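Local coordinates for protein archeaosine synthase QueF-Like (Pyrobaculum calidifontis, PDB 5K0P) that converts the nitrile group of preQ0-modified tRNA into a formamidine, using free ammonium, in the final step of archaeosine biosynthesis, at residues V32-I37 and P80-T85. Numbering follows the deposited sequence.
Sequences VSVEYI and PYVKVT
Paired main-chain bonds join S33 to T85 and E35 to K83, the signature of antiparallel strands, whose axes run at 176° to each other. E35 N to K83 O and K83 N to E35 O both measure 2.8 Å and are nearly straight. I37 N donates to Y81 O at 3.0 Å.

The tight face carries V32, V34, V82 and V84. The CG2 methyls of V34 and V84 meet at 4.0 Å, the two side chains lying side by side and pointing the same way, and V34 CG1 continues the row to V82 CG1 at 4.1 Å.

The opposite face, with S33, E35, K83, Y81, I37 and T85, is more mixed and mostly only partly buried, though T85 is buried. Y81 OH donates to E35 OE2 at 3.0 Å, approaching on the anti side, 33° out of the carboxylate plane; E35 OE1 forms a salt bridge with R12. E35 OE2 lies at the edge of the Y81 ring, in its plane, with carboxylate and ring planes 53° apart. Y81 CG stands anti to the backbone N, while I37 CD1 touches Y81 CB at 3.9 Å. A leucine in place of Y81 would probably leave E35 OE2 without its hydroxyl donor and the carboxylate less firmly oriented. Further along, a water joins S33 O to T85 OG1.

These are the two central strands of the four-stranded antiparallel sheet of the tunnel-fold subunit. Strand 10-20 flanks one and strand 93-102 the other, while helix 62-77 covers the valine face through L69, L70 and V73.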
# COMPACT_ATOMS: atom_id res chain seq x y z
N VAL A 32 -13.47 15.93 4.71
CA VAL A 32 -14.31 16.57 3.70
C VAL A 32 -13.52 16.84 2.46
O VAL A 32 -12.36 17.32 2.53
CB VAL A 32 -14.99 17.82 4.25
CG1 VAL A 32 -14.00 18.88 4.76
CG2 VAL A 32 -15.90 18.45 3.18
N SER A 33 -14.12 16.51 1.33
CA SER A 33 -13.53 16.72 -0.03
C SER A 33 -14.50 17.64 -0.76
O SER A 33 -15.68 17.36 -0.75
CB SER A 33 -13.41 15.40 -0.80
OG SER A 33 -12.46 14.60 -0.17
N VAL A 34 -14.01 18.73 -1.35
CA VAL A 34 -14.82 19.56 -2.23
C VAL A 34 -14.18 19.66 -3.58
O VAL A 34 -12.93 19.87 -3.71
CB VAL A 34 -15.07 20.93 -1.58
CG1 VAL A 34 -15.92 21.84 -2.43
CG2 VAL A 34 -15.68 20.70 -0.22
N GLU A 35 -15.01 19.57 -4.61
CA GLU A 35 -14.48 19.74 -5.95
C GLU A 35 -15.41 20.67 -6.66
O GLU A 35 -16.62 20.60 -6.44
CB GLU A 35 -14.25 18.34 -6.48
CG GLU A 35 -14.83 17.95 -7.73
CD GLU A 35 -14.67 16.47 -8.09
OE1 GLU A 35 -13.76 15.73 -7.57
OE2 GLU A 35 -15.50 16.12 -8.96
N TYR A 36 -14.87 21.65 -7.37
CA TYR A 36 -15.66 22.60 -8.13
C TYR A 36 -15.01 23.19 -9.37
O TYR A 36 -13.81 23.16 -9.52
CB TYR A 36 -16.11 23.75 -7.17
CG TYR A 36 -15.04 24.72 -6.85
CD1 TYR A 36 -14.09 24.41 -5.92
CD2 TYR A 36 -14.96 25.96 -7.52
CE1 TYR A 36 -13.05 25.33 -5.63
CE2 TYR A 36 -13.93 26.90 -7.24
CZ TYR A 36 -12.98 26.56 -6.31
OH TYR A 36 -11.89 27.43 -6.05
N ILE A 37 -15.83 23.72 -10.28
CA ILE A 37 -15.33 24.43 -11.46
C ILE A 37 -15.47 25.89 -11.21
O ILE A 37 -16.61 26.38 -11.04
CB ILE A 37 -16.11 24.07 -12.72
CG1 ILE A 37 -15.95 22.60 -12.97
CG2 ILE A 37 -15.59 24.89 -13.97
CD1 ILE A 37 -16.71 22.10 -14.14
N PRO A 80 -20.34 26.66 -11.58
CA PRO A 80 -21.33 25.84 -12.30
C PRO A 80 -21.39 24.38 -11.87
O PRO A 80 -22.32 23.67 -12.30
CB PRO A 80 -20.82 25.85 -13.76
CG PRO A 80 -19.38 26.18 -13.67
CD PRO A 80 -19.28 27.13 -12.50
N TYR A 81 -20.39 23.92 -11.12
CA TYR A 81 -20.37 22.56 -10.61
C TYR A 81 -19.65 22.61 -9.27
O TYR A 81 -18.59 23.23 -9.15
CB TYR A 81 -19.59 21.57 -11.53
CG TYR A 81 -19.31 20.21 -10.91
CD1 TYR A 81 -20.33 19.36 -10.62
CD2 TYR A 81 -18.01 19.81 -10.62
CE1 TYR A 81 -20.10 18.14 -10.06
CE2 TYR A 81 -17.75 18.57 -10.05
CZ TYR A 81 -18.81 17.75 -9.75
OH TYR A 81 -18.51 16.53 -9.18
N VAL A 82 -20.23 21.93 -8.30
CA VAL A 82 -19.65 21.72 -6.95
C VAL A 82 -20.12 20.40 -6.43
O VAL A 82 -21.33 20.06 -6.56
CB VAL A 82 -20.17 22.71 -5.88
CG1 VAL A 82 -19.36 22.67 -4.57
CG2 VAL A 82 -19.99 24.05 -6.39
N LYS A 83 -19.19 19.67 -5.82
CA LYS A 83 -19.50 18.48 -5.10
C LYS A 83 -18.74 18.48 -3.80
O LYS A 83 -17.55 18.80 -3.76
CB LYS A 83 -19.13 17.25 -5.93
CG LYS A 83 -19.47 15.96 -5.26
CD LYS A 83 -19.29 14.74 -6.15
CE LYS A 83 -17.81 14.37 -6.25
NZ LYS A 83 -17.55 13.06 -6.94
N VAL A 84 -19.46 18.07 -2.74
CA VAL A 84 -18.96 17.98 -1.40
C VAL A 84 -19.16 16.58 -0.87
O VAL A 84 -20.27 16.08 -0.89
CB VAL A 84 -19.73 18.91 -0.46
CG1 VAL A 84 -19.21 18.77 0.98
CG2 VAL A 84 -19.64 20.36 -0.93
N THR A 85 -18.12 16.00 -0.27
CA THR A 85 -18.16 14.66 0.19
C THR A 85 -17.61 14.67 1.59
O THR A 85 -16.48 15.17 1.80
CB THR A 85 -17.31 13.66 -0.67
OG1 THR A 85 -17.82 13.59 -2.05
CG2 THR A 85 -17.48 12.26 -0.06
O HOH W 1 -16.41 15.77 -3.37